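Local coordinates for protein transcriptional regulator ComR (Streptococcus vestibularis F0396, PDB 6HU8) that probably binds DNA as a pheromone-responsive regulator of the RNPP family, controlling competence in streptococci through a helix-turn-helix domain joined to a peptide-binding TPR domain, at residues E23-C26 against E31-V34; N161-I166 against N203-N208. All blocks are in the same frame, centred on the assembly; numbering follows the deposited sequence.

Contact 1: E23-C26 against E31-V34; sequences EVLC and ELTV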
ATOM      1  N   GLU A  23     -18.203 -19.801  -8.916  1.00 31.22           N
ATOM      2  CA  GLU A  23     -17.090 -20.464  -8.233  1.00 33.74           C
ATOM      3  C   GLU A  23     -16.196 -21.177  -9.253  1.00 32.72           C
ATOM      4  O   GLU A  23     -14.972 -21.183  -9.103  1.00 33.63           O
ATOM      5  CB  GLU A  23     -17.586 -21.468  -7.165  1.00 30.85           C
ATOM      6  CG  GLU A  23     -18.023 -20.820  -5.849  1.00 30.63           C
ATOM      7  CD  GLU A  23     -19.356 -20.093  -5.950  1.00 33.52           C
ATOM      8  OE1 GLU A  23     -20.113 -20.380  -6.902  1.00 35.65           O
ATOM      9  OE2 GLU A  23     -19.653 -19.233  -5.073  1.00 34.08           O
ATOM     10  N   VAL A  24     -16.802 -21.782 -10.275  1.00 34.46           N
ATOM     11  CA  VAL A  24     -16.017 -22.457 -11.320  1.00 33.36           C
ATOM     12  C   VAL A  24     -15.155 -21.442 -12.081  1.00 34.64           C
ATOM     13  O   VAL A  24     -13.956 -21.652 -12.283  1.00 33.62           O
ATOM     14  CB  VAL A  24     -16.911 -23.219 -12.307  1.00 37.85           C
ATOM     15  CG1 VAL A  24     -16.123 -23.640 -13.562  1.00 37.73           C
ATOM     16  CG2 VAL A  24     -17.531 -24.456 -11.623  1.00 39.57           C
ATOM     17  N   LEU A  25     -15.755 -20.332 -12.484  1.00 35.10           N
ATOM     18  CA  LEU A  25     -14.982 -19.313 -13.208  1.00 31.51           C
ATOM     19  C   LEU A  25     -13.803 -18.839 -12.340  1.00 35.25           C
ATOM     20  O   LEU A  25     -12.657 -18.746 -12.812  1.00 31.77           O
ATOM     21  CB  LEU A  25     -15.883 -18.140 -13.622  1.00 32.21           C
ATOM     22  CG  LEU A  25     -15.274 -17.212 -14.697  1.00 35.05           C
ATOM     23  CD1 LEU A  25     -16.368 -16.597 -15.571  1.00 36.80           C
ATOM     24  CD2 LEU A  25     -14.425 -16.126 -14.081  1.00 36.55           C
ATOM     25  N   CYS A  26     -14.056 -18.589 -11.054  1.00 30.80           N
ATOM     26  CA  CYS A  26     -13.042 -17.959 -10.220  1.00 30.60           C
ATOM     27  C   CYS A  26     -11.946 -18.906  -9.724  1.00 33.56           C
ATOM     28  O   CYS A  26     -10.927 -18.445  -9.189  1.00 31.08           O
ATOM     29  CB  CYS A  26     -13.697 -17.268  -9.024  1.00 31.38           C
ATOM     30  SG  CYS A  26     -14.694 -15.825  -9.509  1.00 36.46           S
ATOM     31  N   GLU A  31      -6.888 -14.827  -8.728  1.00 35.38           N
ATOM     32  CA  GLU A  31      -6.898 -13.766  -9.738  1.00 39.63           C
ATOM     33  C   GLU A  31      -8.214 -13.013  -9.758  1.00 37.04           C
ATOM     34  O   GLU A  31      -8.264 -11.822 -10.079  1.00 35.96           O
ATOM     35  CB  GLU A  31      -6.590 -14.353 -11.120  1.00 33.81           C
ATOM     36  CG  GLU A  31      -5.130 -14.801 -11.199  1.00 43.03           C
ATOM     37  CD  GLU A  31      -4.747 -15.440 -12.518  1.00 52.50           C
ATOM     38  OE1 GLU A  31      -5.127 -16.609 -12.746  1.00 58.02           O
ATOM     39  OE2 GLU A  31      -4.059 -14.776 -13.321  1.00 56.96           O
ATOM     40  N   LEU A  32      -9.281 -13.724  -9.412  1.00 34.44           N
ATOM     41  CA  LEU A  32     -10.615 -13.149  -9.330  1.00 33.34           C
ATOM     42  C   LEU A  32     -11.407 -13.868  -8.245  1.00 37.16           C
ATOM     43  O   LEU A  32     -11.436 -15.102  -8.214  1.00 34.75           O
ATOM     44  CB  LEU A  32     -11.345 -13.275 -10.663  1.00 32.30           C
ATOM     45  CG  LEU A  32     -12.691 -12.564 -10.710  1.00 33.54           C
ATOM     46  CD1 LEU A  32     -12.443 -11.064 -10.756  1.00 34.98           C
ATOM     47  CD2 LEU A  32     -13.482 -13.021 -11.921  1.00 32.94           C
ATOM     48  N   THR A  33     -12.034 -13.121  -7.348  1.00 32.65           N
ATOM     49  CA  THR A  33     -12.850 -13.761  -6.316  1.00 33.47           C
ATOM     50  C   THR A  33     -14.313 -13.708  -6.713  1.00 35.30           C
ATOM     51  O   THR A  33     -14.710 -12.941  -7.597  1.00 32.86           O
ATOM     52  CB  THR A  33     -12.682 -13.101  -4.935  1.00 37.35           C
ATOM     53  OG1 THR A  33     -13.252 -11.784  -4.958  1.00 34.89           O
ATOM     54  CG2 THR A  33     -11.194 -13.008  -4.550  1.00 35.94           C
ATOM     55  N   VAL A  34     -15.126 -14.510  -6.043  1.00 33.11           N
ATOM     56  CA  VAL A  34     -16.533 -14.532  -6.353  1.00 33.51           C
ATOM     57  C   VAL A  34     -17.162 -13.152  -6.142  1.00 32.43           C
ATOM     58  O   VAL A  34     -17.959 -12.704  -6.964  1.00 31.15           O
ATOM     59  CB  VAL A  34     -17.252 -15.618  -5.501  1.00 30.28           C
ATOM     60  CG1 VAL A  34     -18.745 -15.423  -5.528  1.00 32.96           C
ATOM     61  CG2 VAL A  34     -16.853 -17.006  -6.030  1.00 31.90           C
TER
HETATM   62  O   HOH W   1      -8.950 -16.759  -9.579  1.00 33.19           O
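Cys26 meets Leu32 and Val34 where the end of helix 22-26 faces the loop that leads into helix 34-41. The tight part surrounds the cysteine. Its CB comes to 3.2 Å from the carbonyl oxygen Leu32 O, and with SG turned anti to its own carbonyl carbon (chi1 -68°) the sulfur lies 3.5 Å from Thr33 O. Cys26 SG also touches the Leu32 methyl CD2 at 3.9 Å, which shows that backbone and side chain of the loop both pack on it. On the inner side, Leu25 adds a single methyl: its CD2 reaches Leu32 CD2 at 3.9 Å, the two chains crossing at a slant. Residues 31-34 end the connection between helices 22-26 and 34-41, consistent with the helix-turn-helix of Cro/C1-type folds. Leu37 of helix 34-41 touches both Cys26 and Leu32, while Tyr54 and Ile55 of helix 49-59 pack on Leu32 from outside that pair.

The outer side is looser. Glu23 starts out pointing away from the loop, but a bend at chi2 (74°) brings its carboxylate back over Val34, with OE2 3.7 Å from the methyl CG2; this is contact with a hydrocarbon and supplies no charge partner. At the other end a water bridges the backbones, donating to Cys26 O at 2.6 Å and accepting from Glu31 N at 3.0 Å. The CB of Thr33 points away from segment 23-26. Thr33 is the N-cap of helix 34-41: its side chain caps a backbone N just past the segment, its own N hydrogen-bonds to Gln36 OE1, and OG1 also hydrogen-bonds to Asp147.

Direct contact between the segments is thus apolar and van der Waals, with one water link between backbones, which implies that they fit together by shape and burial rather than by direct polar bonds.

Contact 2: N161-I166 against N203-N208; sequences NDLLVI and NIALFN
Two helices of the tetratricopeptide domain, 160-173 and 200-219, pack side by side here through Leu163, Leu164, Ala205 and Leu206. The short segments run in nearly the same direction, 23° apart, with axes 9.1 Å from each other at closest approach. Leu163 and Ala205 form the nearest backbone pair, their CA atoms 6.1 Å apart, and their CB atoms face each other at 4.0 Å. Because Ala205 ends at CB, Leu163 can extend past it. Its CG lies anti to the carbonyl carbon (chi1 -70°) and the chain continues extended, bringing Leu163 CD1 alongside the next residue of the other helix, 3.7 Å from Leu206 CB and 3.6 Å from the backbone atom Leu206 N.

Such near-parallel packing of helices separated in sequence by one other, 181-192, is consistent with an alpha-solenoid of TPR type. Leu164 flanks Ala205 more distantly: its bond to CB is not aimed at the partner helix, yet the end of the chain swings over and CD2 stops 4.2 Å from Ala205 CB. All four touching residues are buried, and no hydrogen bond crosses between the segments. Neighbouring parts of the fold add to the packing around them. Leu163 also touches Phe158, in the loop before helix 160-173, together with Tyr202 and Asp209 of the partner helix, and Leu206 also touches Val236 of helix 226-240.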
ATOM      1  N   ASN A 161       0.162  -0.849  -6.269  1.00 37.93           N
ATOM      2  CA  ASN A 161      -1.145  -1.073  -5.646  1.00 36.46           C
ATOM      3  C   ASN A 161      -1.075  -2.158  -4.568  1.00 35.38           C
ATOM      4  O   ASN A 161      -1.687  -2.015  -3.504  1.00 35.87           O
ATOM      5  CB  ASN A 161      -2.230  -1.463  -6.677  1.00 38.46           C
ATOM      6  CG  ASN A 161      -2.629  -0.311  -7.570  1.00 38.69           C
ATOM      7  OD1 ASN A 161      -2.348   0.853  -7.274  1.00 39.82           O
ATOM      8  ND2 ASN A 161      -3.300  -0.629  -8.670  1.00 37.50           N
ATOM      9  N   ASP A 162      -0.349  -3.241  -4.844  1.00 32.58           N
ATOM     10  CA  ASP A 162      -0.171  -4.305  -3.840  1.00 38.05           C
ATOM     11  C   ASP A 162       0.449  -3.755  -2.551  1.00 38.60           C
ATOM     12  O   ASP A 162       0.005  -4.075  -1.435  1.00 36.84           O
ATOM     13  CB  ASP A 162       0.727  -5.429  -4.368  1.00 37.94           C
ATOM     14  CG  ASP A 162       0.099  -6.209  -5.500  1.00 41.51           C
ATOM     15  OD1 ASP A 162      -1.147  -6.194  -5.630  1.00 40.67           O
ATOM     16  OD2 ASP A 162       0.868  -6.848  -6.254  1.00 41.34           O
ATOM     17  N   LEU A 163       1.489  -2.935  -2.717  1.00 36.62           N
ATOM     18  CA  LEU A 163       2.188  -2.327  -1.585  1.00 38.01           C
ATOM     19  C   LEU A 163       1.253  -1.452  -0.777  1.00 37.07           C
ATOM     20  O   LEU A 163       1.376  -1.374   0.445  1.00 36.74           O
ATOM     21  CB  LEU A 163       3.390  -1.506  -2.055  1.00 37.36           C
ATOM     22  CG  LEU A 163       4.564  -2.319  -2.602  1.00 38.47           C
ATOM     23  CD1 LEU A 163       5.695  -1.384  -2.941  1.00 39.65           C
ATOM     24  CD2 LEU A 163       5.031  -3.372  -1.613  1.00 43.02           C
ATOM     25  N   LEU A 164       0.299  -0.812  -1.444  1.00 34.57           N
ATOM     26  CA  LEU A 164      -0.634   0.045  -0.727  1.00 32.83           C
ATOM     27  C   LEU A 164      -1.699  -0.785   0.011  1.00 37.00           C
ATOM     28  O   LEU A 164      -2.118  -0.418   1.104  1.00 35.57           O
ATOM     29  CB  LEU A 164      -1.271   1.056  -1.682  1.00 36.67           C
ATOM     30  CG  LEU A 164      -0.249   2.091  -2.183  1.00 41.40           C
ATOM     31  CD1 LEU A 164      -0.843   3.003  -3.242  1.00 46.76           C
ATOM     32  CD2 LEU A 164       0.302   2.915  -1.046  1.00 37.37           C
ATOM     33  N   VAL A 165      -2.147  -1.888  -0.584  1.00 36.23           N
ATOM     34  CA  VAL A 165      -3.025  -2.806   0.139  1.00 36.95           C
ATOM     35  C   VAL A 165      -2.299  -3.283   1.401  1.00 35.90           C
ATOM     36  O   VAL A 165      -2.872  -3.363   2.496  1.00 35.89           O
ATOM     37  CB  VAL A 165      -3.428  -4.021  -0.733  1.00 35.41           C
ATOM     38  CG1 VAL A 165      -4.150  -5.063   0.108  1.00 34.16           C
ATOM     39  CG2 VAL A 165      -4.287  -3.574  -1.936  1.00 31.16           C
ATOM     40  N   ILE A 166      -1.025  -3.606   1.234  1.00 35.25           N
ATOM     41  CA  ILE A 166      -0.207  -4.082   2.348  1.00 38.79           C
ATOM     42  C   ILE A 166      -0.053  -2.975   3.398  1.00 38.53           C
ATOM     43  O   ILE A 166       0.012  -3.245   4.598  1.00 41.02           O
ATOM     44  CB  ILE A 166       1.180  -4.568   1.858  1.00 37.16           C
ATOM     45  CG1 ILE A 166       1.021  -5.858   1.055  1.00 36.95           C
ATOM     46  CG2 ILE A 166       2.139  -4.795   3.043  1.00 38.61           C
ATOM     47  CD1 ILE A 166       2.304  -6.370   0.434  1.00 38.94           C
ATOM     48  N   ASN A 203       9.111   3.068  -4.747  1.00 41.86           N
ATOM     49  CA  ASN A 203      10.014   3.041  -3.608  1.00 40.60           C
ATOM     50  C   ASN A 203       9.435   3.786  -2.415  1.00 41.45           C
ATOM     51  O   ASN A 203       9.709   3.425  -1.275  1.00 41.81           O
ATOM     52  CB  ASN A 203      11.371   3.617  -3.983  1.00 41.36           C
ATOM     53  CG  ASN A 203      12.122   2.727  -4.940  1.00 45.75           C
ATOM     54  OD1 ASN A 203      11.778   1.560  -5.110  1.00 49.77           O
ATOM     55  ND2 ASN A 203      13.149   3.268  -5.575  1.00 48.51           N
ATOM     56  N   ILE A 204       8.625   4.811  -2.659  1.00 38.55           N
ATOM     57  CA  ILE A 204       7.991   5.499  -1.536  1.00 41.66           C
ATOM     58  C   ILE A 204       6.950   4.587  -0.865  1.00 42.40           C
ATOM     59  O   ILE A 204       6.877   4.530   0.361  1.00 39.50           O
ATOM     60  CB  ILE A 204       7.350   6.815  -1.975  1.00 43.21           C
ATOM     61  CG1 ILE A 204       8.463   7.819  -2.293  1.00 49.80           C
ATOM     62  CG2 ILE A 204       6.501   7.382  -0.876  1.00 42.71           C
ATOM     63  CD1 ILE A 204       7.996   9.245  -2.506  1.00 52.42           C
ATOM     64  N   ALA A 205       6.158   3.871  -1.663  1.00 37.93           N
ATOM     65  CA  ALA A 205       5.186   2.941  -1.100  1.00 38.91           C
ATOM     66  C   ALA A 205       5.916   1.834  -0.369  1.00 38.08           C
ATOM     67  O   ALA A 205       5.517   1.433   0.721  1.00 36.78           O
ATOM     68  CB  ALA A 205       4.267   2.362  -2.194  1.00 31.52           C
ATOM     69  N   LEU A 206       6.991   1.337  -0.962  1.00 36.47           N
ATOM     70  CA  LEU A 206       7.763   0.274  -0.320  1.00 38.46           C
ATOM     71  C   LEU A 206       8.432   0.780   0.964  1.00 42.71           C
ATOM     72  O   LEU A 206       8.462   0.084   2.001  1.00 36.38           O
ATOM     73  CB  LEU A 206       8.807  -0.279  -1.295  1.00 38.40           C
ATOM     74  CG  LEU A 206       9.785  -1.321  -0.750  1.00 43.68           C
ATOM     75  CD1 LEU A 206       9.068  -2.620  -0.411  1.00 44.53           C
ATOM     76  CD2 LEU A 206      10.948  -1.559  -1.719  1.00 44.46           C
ATOM     77  N   PHE A 207       8.960   2.000   0.902  1.00 39.12           N
ATOM     78  CA  PHE A 207       9.595   2.585   2.069  1.00 38.81           C
ATOM     79  C   PHE A 207       8.588   2.709   3.219  1.00 38.89           C
ATOM     80  O   PHE A 207       8.894   2.376   4.364  1.00 41.96           O
ATOM     81  CB  PHE A 207      10.194   3.953   1.737  1.00 41.37           C
ATOM     82  CG  PHE A 207      10.897   4.591   2.895  1.00 36.61           C
ATOM     83  CD1 PHE A 207      12.216   4.281   3.164  1.00 39.50           C
ATOM     84  CD2 PHE A 207      10.232   5.479   3.726  1.00 37.53           C
ATOM     85  CE1 PHE A 207      12.876   4.857   4.251  1.00 42.44           C
ATOM     86  CE2 PHE A 207      10.871   6.050   4.812  1.00 38.55           C
ATOM     87  CZ  PHE A 207      12.194   5.736   5.081  1.00 43.18           C
ATOM     88  N   ASN A 208       7.385   3.181   2.911  1.00 38.13           N
ATOM     89  CA  ASN A 208       6.371   3.378   3.941  1.00 39.84           C
ATOM     90  C   ASN A 208       5.877   2.052   4.536  1.00 40.49           C
ATOM     91  O   ASN A 208       5.545   1.975   5.720  1.00 38.27           O
ATOM     92  CB  ASN A 208       5.201   4.179   3.363  1.00 39.49           C
ATOM     93  CG  ASN A 208       5.529   5.650   3.225  1.00 44.49           C
ATOM     94  OD1 ASN A 208       6.329   6.182   3.996  1.00 45.54           O
ATOM     95  ND2 ASN A 208       4.920   6.318   2.246  1.00 42.42           N
TER

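Contact 1 lies in the HTH region, 24 Å from the centre of the chain, and contact 2 in the tetratricopeptide region, 4 Å from it. Their centres are 26 Å apart, and nearest atoms remain about 10 Å apart without touching. In sequence they follow in series, a local loop-to-helix closure first and then a pairing of segments 37 residues apart at their closest ends. Helix 139-152 connects them indirectly: its Asp147 OD2 hydrogen-bonds to Thr33 OG1 of contact 1, while its Tyr145, Phe149 and Val152 pack against segment 161-166 of contact 2. This helix of the TPR region thus touches both contacts, bridging to the probable DNA-binding part in this apo form.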